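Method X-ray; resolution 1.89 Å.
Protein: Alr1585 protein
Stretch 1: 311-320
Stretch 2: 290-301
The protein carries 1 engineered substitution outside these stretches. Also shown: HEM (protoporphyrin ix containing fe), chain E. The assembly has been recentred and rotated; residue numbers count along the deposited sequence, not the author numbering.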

ATOM      1  N   THR A 311     -12.062  23.079   7.925  1.00 19.25           N
ATOM      2  CA  THR A 311     -13.174  24.002   7.900  1.00 18.51           C
ATOM      3  C   THR A 311     -12.911  25.186   6.953  1.00 17.34           C
ATOM      4  O   THR A 311     -11.771  25.628   6.811  1.00 16.95           O
ATOM      5  CB  THR A 311     -13.517  24.511   9.321  1.00 18.94           C
ATOM      6  OG1 THR A 311     -14.813  25.118   9.285  1.00 18.74           O
ATOM      7  CG2 THR A 311     -12.501  25.507   9.848  1.00 19.25           C
ATOM      8  N   ASN A 312     -13.988  25.682   6.337  1.00 17.03           N
ATOM      9  CA  ASN A 312     -14.000  26.960   5.629  1.00 16.79           C
ATOM     10  C   ASN A 312     -14.949  27.958   6.215  1.00 17.24           C
ATOM     11  O   ASN A 312     -15.194  29.040   5.625  1.00 17.12           O
ATOM     12  CB  ASN A 312     -14.284  26.757   4.137  1.00 16.63           C
ATOM     13  CG  ASN A 312     -13.724  27.903   3.301  1.00 16.10           C
ATOM     14  OD1 ASN A 312     -12.644  28.420   3.587  1.00 15.89           O
ATOM     15  ND2 ASN A 312     -14.477  28.322   2.320  1.00 16.53           N
ATOM     16  N   ASN A 313     -15.478  27.612   7.398  1.00 18.10           N
ATOM     17  CA  ASN A 313     -16.534  28.387   7.947  1.00 18.39           C
ATOM     18  C   ASN A 313     -15.960  29.424   8.888  1.00 18.47           C
ATOM     19  O   ASN A 313     -15.997  29.268  10.095  1.00 19.18           O
ATOM     20  CB  ASN A 313     -17.560  27.539   8.671  1.00 19.55           C
ATOM     21  CG  ASN A 313     -18.752  28.351   9.093  1.00 20.49           C
ATOM     22  OD1 ASN A 313     -19.325  29.099   8.272  1.00 21.61           O
ATOM     23  ND2 ASN A 313     -19.187  28.189  10.349  1.00 21.31           N
ATOM     24  N   PHE A 314     -15.447  30.505   8.320  1.00 17.78           N
ATOM     25  CA  PHE A 314     -14.953  31.547   9.148  1.00 18.34           C
ATOM     26  C   PHE A 314     -14.918  32.830   8.391  1.00 18.40           C
ATOM     27  O   PHE A 314     -15.011  32.860   7.146  1.00 17.38           O
ATOM     28  CB  PHE A 314     -13.547  31.216   9.666  1.00 18.19           C
ATOM     29  CG  PHE A 314     -12.494  31.115   8.597  1.00 17.22           C
ATOM     30  CD1 PHE A 314     -12.290  29.944   7.909  1.00 16.95           C
ATOM     31  CD2 PHE A 314     -11.728  32.224   8.256  1.00 17.47           C
ATOM     32  CE1 PHE A 314     -11.343  29.866   6.896  1.00 16.73           C
ATOM     33  CE2 PHE A 314     -10.786  32.147   7.261  1.00 17.04           C
ATOM     34  CZ  PHE A 314     -10.585  30.958   6.559  1.00 16.49           C
ATOM     35  N   ASN A 315     -14.798  33.889   9.170  1.00 18.98           N
ATOM     36  CA  ASN A 315     -14.497  35.168   8.587  1.00 19.51           C
ATOM     37  C   ASN A 315     -13.484  35.780   9.558  1.00 21.23           C
ATOM     38  O   ASN A 315     -12.991  35.103  10.468  1.00 21.45           O
ATOM     39  CB  ASN A 315     -15.777  35.987   8.373  1.00 20.55           C
ATOM     40  CG  ASN A 315     -16.580  36.160   9.647  1.00 21.63           C
ATOM     41  OD1 ASN A 315     -16.031  36.527  10.668  1.00 24.71           O
ATOM     42  ND2 ASN A 315     -17.862  35.834   9.615  1.00 22.96           N
ATOM     43  N   TYR A 316     -13.161  37.040   9.376  1.00 21.36           N
ATOM     44  CA  TYR A 316     -12.159  37.616  10.259  1.00 22.15           C
ATOM     45  C   TYR A 316     -12.787  38.606  11.279  1.00 24.75           C
ATOM     46  O   TYR A 316     -12.072  39.420  11.904  1.00 24.28           O
ATOM     47  CB  TYR A 316     -11.116  38.302   9.403  1.00 21.14           C
ATOM     48  CG  TYR A 316     -10.396  37.337   8.470  1.00 20.22           C
ATOM     49  CD1 TYR A 316      -9.601  36.326   8.981  1.00 20.26           C
ATOM     50  CD2 TYR A 316     -10.492  37.454   7.082  1.00 20.09           C
ATOM     51  CE1 TYR A 316      -8.931  35.448   8.138  1.00 18.99           C
ATOM     52  CE2 TYR A 316      -9.834  36.561   6.215  1.00 18.91           C
ATOM     53  CZ  TYR A 316      -9.075  35.559   6.742  1.00 18.65           C
ATOM     54  OH  TYR A 316      -8.421  34.677   5.891  1.00 17.36           O
ATOM     55  N   ASP A 317     -14.097  38.483  11.497  1.00 26.85           N
ATOM     56  CA  ASP A 317     -14.837  39.325  12.458  1.00 29.09           C
ATOM     57  C   ASP A 317     -14.361  39.151  13.900  1.00 29.28           C
ATOM     58  O   ASP A 317     -14.496  40.079  14.683  1.00 32.41           O
ATOM     59  CB  ASP A 317     -16.371  39.086  12.394  1.00 31.06           C
ATOM     60  CG  ASP A 317     -17.011  39.561  11.072  1.00 32.65           C
ATOM     61  OD1 ASP A 317     -16.319  40.030  10.149  1.00 34.26           O
ATOM     62  OD2 ASP A 317     -18.247  39.411  10.924  1.00 35.75           O
ATOM     63  N   GLY A 318     -13.829  37.988  14.272  1.00 27.26           N
ATOM     64  CA  GLY A 318     -13.223  37.762  15.576  1.00 27.51           C
ATOM     65  C   GLY A 318     -11.752  38.147  15.633  1.00 26.85           C
ATOM     66  O   GLY A 318     -11.087  37.883  16.643  1.00 27.29           O
ATOM     67  N   ASP A 319     -11.267  38.823  14.592  1.00 25.64           N
ATOM     68  CA  ASP A 319      -9.833  39.052  14.367  1.00 24.51           C
ATOM     69  C   ASP A 319      -9.643  40.370  13.615  1.00 24.98           C
ATOM     70  O   ASP A 319      -8.849  40.458  12.665  1.00 24.62           O
ATOM     71  CB  ASP A 319      -9.275  37.872  13.576  1.00 23.29           C
ATOM     72  CG  ASP A 319      -7.753  37.835  13.516  1.00 22.29           C
ATOM     73  OD1 ASP A 319      -7.072  38.513  14.313  1.00 21.61           O
ATOM     74  OD2 ASP A 319      -7.262  37.027  12.692  1.00 20.88           O
ATOM     75  N   LEU A 320     -10.363  41.406  14.060  1.00 25.33           N
ATOM     76  CA  LEU A 320     -10.366  42.681  13.361  1.00 27.45           C
ATOM     77  C   LEU A 320      -8.996  43.357  13.363  1.00 25.99           C
ATOM     78  O   LEU A 320      -8.653  44.036  12.416  1.00 25.97           O
ATOM     79  CB  LEU A 320     -11.388  43.644  13.980  1.00 30.13           C
ATOM     80  CG  LEU A 320     -12.848  43.182  13.918  1.00 31.86           C
ATOM     81  CD1 LEU A 320     -13.821  44.154  14.603  1.00 34.71           C
ATOM     82  CD2 LEU A 320     -13.270  42.945  12.489  1.00 32.34           C
TER
HETATM   83  CHA HEM E 501      -5.757  29.824  -1.104  1.00 13.30           C
HETATM   84  CHB HEM E 501      -1.287  28.181  -1.863  1.00 13.49           C
HETATM   85  CHC HEM E 501      -0.926  31.023  -5.763  1.00 13.80           C
HETATM   86  CHD HEM E 501      -5.292  32.818  -4.820  1.00 14.48           C
HETATM   87  C1A HEM E 501      -4.560  29.141  -0.957  1.00 13.20           C
HETATM   88  C2A HEM E 501      -4.256  28.240   0.106  1.00 14.07           C
HETATM   89  C3A HEM E 501      -3.003  27.783  -0.111  1.00 13.10           C
HETATM   90  C4A HEM E 501      -2.549  28.375  -1.310  1.00 13.58           C
HETATM   91  CMA HEM E 501      -2.229  26.784   0.707  1.00 13.61           C
HETATM   92  CAA HEM E 501      -5.157  27.842   1.283  1.00 12.77           C
HETATM   93  CBA HEM E 501      -6.112  26.662   1.082  1.00 14.05           C
HETATM   94  CGA HEM E 501      -7.064  26.989  -0.035  1.00 14.47           C
HETATM   95  O1A HEM E 501      -8.114  27.669   0.157  1.00 15.91           O
HETATM   96  O2A HEM E 501      -6.795  26.580  -1.166  1.00 14.08           O
HETATM   97  C1B HEM E 501      -0.836  28.796  -3.029  1.00 15.15           C
HETATM   98  C2B HEM E 501       0.440  28.532  -3.638  1.00 14.99           C
HETATM   99  C3B HEM E 501       0.528  29.277  -4.731  1.00 14.60           C
HETATM  100  C4B HEM E 501      -0.703  30.071  -4.761  1.00 14.65           C
HETATM  101  CMB HEM E 501       1.441  27.557  -3.127  1.00 15.31           C
HETATM  102  CAB HEM E 501       1.573  29.368  -5.780  1.00 14.62           C
HETATM  103  CBB HEM E 501       2.442  28.381  -6.062  1.00 15.38           C
HETATM  104  C1C HEM E 501      -2.081  31.820  -5.830  1.00 14.78           C
HETATM  105  C2C HEM E 501      -2.293  32.873  -6.695  1.00 14.43           C
HETATM  106  C3C HEM E 501      -3.527  33.395  -6.405  1.00 15.31           C
HETATM  107  C4C HEM E 501      -4.063  32.621  -5.369  1.00 14.56           C
HETATM  108  CMC HEM E 501      -1.398  33.349  -7.803  1.00 14.55           C
HETATM  109  CAC HEM E 501      -4.215  34.547  -6.987  1.00 14.88           C
HETATM  110  CBC HEM E 501      -3.694  35.628  -7.511  1.00 16.19           C
HETATM  111  C1D HEM E 501      -5.781  32.023  -3.785  1.00 14.38           C
HETATM  112  C2D HEM E 501      -7.136  32.204  -3.275  1.00 14.19           C
HETATM  113  C3D HEM E 501      -7.257  31.414  -2.217  1.00 13.83           C
HETATM  114  C4D HEM E 501      -5.960  30.708  -2.129  1.00 13.39           C
HETATM  115  CMD HEM E 501      -8.219  33.130  -3.803  1.00 15.72           C
HETATM  116  CAD HEM E 501      -8.493  31.228  -1.385  1.00 14.08           C
HETATM  117  CBD HEM E 501      -8.628  32.256  -0.256  1.00 14.24           C
HETATM  118  CGD HEM E 501      -9.903  32.019   0.486  1.00 13.43           C
HETATM  119  O1D HEM E 501      -9.807  31.858   1.700  1.00 13.40           O
HETATM  120  O2D HEM E 501     -11.045  31.990  -0.090  1.00 15.31           O
HETATM  121  NA  HEM E 501      -3.479  29.275  -1.776  1.00 13.41           N
HETATM  122  NB  HEM E 501      -1.418  29.751  -3.684  1.00 13.87           N
HETATM  123  NC  HEM E 501      -3.120  31.725  -4.952  1.00 14.08           N
HETATM  124  ND  HEM E 501      -5.079  31.176  -3.028  1.00 13.68           N
HETATM  125 FE   HEM E 501      -3.294  30.512  -3.329  1.00 15.06          FE
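Stretch 2, residues 290-301: GRFADGTPVTLS

Stretch 2 meets stretch 1 as one irregular segment on another. Neither forms a strand, and in stretch 2 Val 298 to Leu 300 have helical phi/psi without the regular hydrogen bonds, so no crossing angle describes the fit. The direction is still legible: Thr 311 lies by Thr 296 (6.9 Å between CA atoms), Phe 314 by Leu 300 (8.0 Å), and Asp 319 by Thr 299 (6.6 Å). The chains broadly run the same way at first, but the pairing steps back by one residue at the far end. Together they bury 413 Å², and three side chains carry the contact: Thr 299, Phe 314 and Arg 291.

Thr 299 gives up the most surface, 90 Å². Its CA-to-CB bond points toward stretch 1, and with chi1 in t its hydroxyl donates a hydrogen bond from OG1 to Asp 319 OD2 at 2.8 Å. The same OG1 lies at the edge of the Tyr 316 ring, 3.6 Å from Tyr 316 CD1, while Thr 299 CG2 packs 3.6 Å from Phe 314 CD2. A small beta-branched residue thus serves a carboxylate and two aromatic rings at once. Tyr 316 and Asp 319 are the two ends of a type I turn, closed by Asp 319 N to Tyr 316 O at 2.9 Å, and both reach Thr 299.

The CA-to-CB bond of Phe 314 points toward stretch 2, and with chi1 in p its ring serves as a platform. Pro 297 CB stands over one face, 4.0 Å from the centroid of the Phe 314 ring and 15° off its normal, a CH-pi contact; Pro 297 CG comes within 3.5 Å of Phe 314 CE1. Leu 300 CD1 adds a looser apolar contact, 4.0 Å from Phe 314 CB.

Arg 291 leaves its backbone sideways, but the extended chain, m then t and t, brings its guanidinium across. Arg 291 NH1 donates to Thr 311 O at 2.9 Å, nearly straight at 171°, and also to Gly 295 O within its own stretch at 2.7 Å, so one nitrogen ties together two backbone carbonyls. Arg 291 NH2 makes a weak bond to Asn 312 OD1 at 2.8 Å. Phe 314 CZ lies over one guanidinium face, and Arg 291 NE approaches HEM CBA at 3.8 Å.

Gly 295 closes the type I turn from Phe 292 with phi of 107°, where a CB would jam against the preceding carbonyl oxygen. The rule to take away is economical: polar anchors flank an aromatic–proline pair, and turns lie beside some of them: Asp 319 ends one and Gly 295, whose O binds Arg 291, ends the other.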

ATOM      1  N   GLY A 290      -1.985  31.555   6.182  1.00 15.92           N
ATOM      2  CA  GLY A 290      -3.303  31.855   6.747  1.00 15.88           C
ATOM      3  C   GLY A 290      -3.958  30.583   7.281  1.00 16.35           C
ATOM      4  O   GLY A 290      -4.964  30.640   7.977  1.00 16.30           O
ATOM      5  N   ARG A 291      -3.350  29.439   6.963  1.00 16.01           N
ATOM      6  CA  ARG A 291      -3.776  28.142   7.481  1.00 15.73           C
ATOM      7  C   ARG A 291      -2.543  27.316   7.829  1.00 15.89           C
ATOM      8  O   ARG A 291      -1.492  27.446   7.220  1.00 15.24           O
ATOM      9  CB  ARG A 291      -4.594  27.337   6.444  1.00 15.73           C
ATOM     10  CG  ARG A 291      -5.937  27.912   6.063  1.00 15.64           C
ATOM     11  CD  ARG A 291      -6.485  27.099   4.903  1.00 15.61           C
ATOM     12  NE  ARG A 291      -7.727  27.625   4.405  1.00 15.47           N
ATOM     13  CZ  ARG A 291      -8.948  27.253   4.792  1.00 15.40           C
ATOM     14  NH1 ARG A 291      -9.148  26.359   5.768  1.00 16.05           N
ATOM     15  NH2 ARG A 291      -9.991  27.817   4.217  1.00 15.80           N
ATOM     16  N   PHE A 292      -2.701  26.445   8.816  1.00 16.35           N
ATOM     17  CA  PHE A 292      -1.735  25.375   9.046  1.00 16.60           C
ATOM     18  C   PHE A 292      -1.700  24.448   7.865  1.00 16.21           C
ATOM     19  O   PHE A 292      -2.588  24.488   7.010  1.00 15.48           O
ATOM     20  CB  PHE A 292      -2.092  24.611  10.311  1.00 17.19           C
ATOM     21  CG  PHE A 292      -1.799  25.387  11.562  1.00 18.26           C
ATOM     22  CD1 PHE A 292      -2.736  26.271  12.093  1.00 18.43           C
ATOM     23  CD2 PHE A 292      -0.573  25.272  12.200  1.00 18.62           C
ATOM     24  CE1 PHE A 292      -2.461  27.019  13.237  1.00 18.90           C
ATOM     25  CE2 PHE A 292      -0.300  26.013  13.334  1.00 18.98           C
ATOM     26  CZ  PHE A 292      -1.248  26.886  13.851  1.00 18.85           C
ATOM     27  N   ALA A 293      -0.659  23.620   7.818  1.00 17.40           N
ATOM     28  CA  ALA A 293      -0.483  22.637   6.757  1.00 17.71           C
ATOM     29  C   ALA A 293      -1.747  21.804   6.546  1.00 17.61           C
ATOM     30  O   ALA A 293      -2.112  21.535   5.411  1.00 17.87           O
ATOM     31  CB  ALA A 293       0.731  21.755   7.025  1.00 17.87           C
ATOM     32  N   ASP A 294      -2.424  21.427   7.638  1.00 18.00           N
ATOM     33  CA  ASP A 294      -3.614  20.568   7.521  1.00 17.68           C
ATOM     34  C   ASP A 294      -4.865  21.305   7.068  1.00 17.62           C
ATOM     35  O   ASP A 294      -5.890  20.677   6.829  1.00 16.63           O
ATOM     36  CB  ASP A 294      -3.902  19.781   8.830  1.00 18.83           C
ATOM     37  CG  ASP A 294      -4.238  20.695  10.008  1.00 18.59           C
ATOM     38  OD1 ASP A 294      -5.147  21.505   9.867  1.00 19.40           O
ATOM     39  OD2 ASP A 294      -3.668  20.546  11.084  1.00 20.78           O
ATOM     40  N   GLY A 295      -4.786  22.633   6.978  1.00 16.93           N
ATOM     41  CA  GLY A 295      -5.931  23.446   6.638  1.00 16.31           C
ATOM     42  C   GLY A 295      -6.568  24.268   7.747  1.00 16.89           C
ATOM     43  O   GLY A 295      -7.421  25.124   7.466  1.00 16.40           O
ATOM     44  N   THR A 296      -6.172  24.033   9.015  1.00 17.87           N
ATOM     45  CA  THR A 296      -6.702  24.756  10.136  1.00 17.98           C
ATOM     46  C   THR A 296      -6.502  26.284   9.935  1.00 17.18           C
ATOM     47  O   THR A 296      -5.363  26.735   9.820  1.00 16.88           O
ATOM     48  CB  THR A 296      -6.009  24.325  11.475  1.00 18.42           C
ATOM     49  OG1 THR A 296      -6.234  22.916  11.707  1.00 19.11           O
ATOM     50  CG2 THR A 296      -6.576  25.101  12.649  1.00 19.11           C
ATOM     51  N   PRO A 297      -7.590  27.079   9.978  1.00 16.62           N
ATOM     52  CA  PRO A 297      -7.413  28.534   9.817  1.00 17.05           C
ATOM     53  C   PRO A 297      -6.733  29.173  11.023  1.00 17.87           C
ATOM     54  O   PRO A 297      -7.128  28.923  12.173  1.00 18.61           O
ATOM     55  CB  PRO A 297      -8.857  29.062   9.710  1.00 17.14           C
ATOM     56  CG  PRO A 297      -9.654  27.865   9.270  1.00 16.94           C
ATOM     57  CD  PRO A 297      -9.002  26.699   9.975  1.00 16.81           C
ATOM     58  N   VAL A 298      -5.683  29.937  10.776  1.00 18.19           N
ATOM     59  CA  VAL A 298      -4.920  30.525  11.861  1.00 18.29           C
ATOM     60  C   VAL A 298      -5.730  31.640  12.552  1.00 18.43           C
ATOM     61  O   VAL A 298      -5.422  31.992  13.680  1.00 18.56           O
ATOM     62  CB  VAL A 298      -3.523  31.030  11.387  1.00 18.14           C
ATOM     63  CG1 VAL A 298      -3.634  32.330  10.621  1.00 17.96           C
ATOM     64  CG2 VAL A 298      -2.565  31.183  12.582  1.00 19.21           C
ATOM     65  N   THR A 299      -6.779  32.160  11.907  1.00 18.35           N
ATOM     66  CA  THR A 299      -7.649  33.126  12.596  1.00 18.95           C
ATOM     67  C   THR A 299      -8.369  32.443  13.764  1.00 19.88           C
ATOM     68  O   THR A 299      -8.717  33.093  14.720  1.00 19.15           O
ATOM     69  CB  THR A 299      -8.618  33.888  11.631  1.00 18.85           C
ATOM     70  OG1 THR A 299      -9.153  35.025  12.308  1.00 18.99           O
ATOM     71  CG2 THR A 299      -9.742  33.012  11.143  1.00 18.95           C
ATOM     72  N   LEU A 300      -8.554  31.120  13.663  1.00 19.27           N
ATOM     73  CA  LEU A 300      -9.320  30.381  14.651  1.00 20.21           C
ATOM     74  C   LEU A 300      -8.472  29.689  15.694  1.00 19.90           C
ATOM     75  O   LEU A 300      -8.986  29.352  16.747  1.00 21.01           O
ATOM     76  CB  LEU A 300     -10.212  29.338  13.968  1.00 20.17           C
ATOM     77  CG  LEU A 300     -11.250  29.844  12.954  1.00 19.84           C
ATOM     78  CD1 LEU A 300     -12.066  28.677  12.427  1.00 19.93           C
ATOM     79  CD2 LEU A 300     -12.174  30.905  13.560  1.00 20.54           C
ATOM     80  N   SER A 301      -7.193  29.459  15.425  1.00 19.24           N
ATOM     81  CA  SER A 301      -6.398  28.611  16.270  1.00 19.34           C
ATOM     82  C   SER A 301      -4.933  28.929  16.122  1.00 19.69           C
ATOM     83  O   SER A 301      -4.472  29.197  15.021  1.00 18.62           O
ATOM     84  CB  SER A 301      -6.600  27.122  15.887  1.00 19.31           C
ATOM     85  OG  SER A 301      -5.843  26.278  16.734  1.00 19.81           O
TER
HETATM   86  O   HOH W   1      -4.023  28.934  -4.893  1.00 20.81           O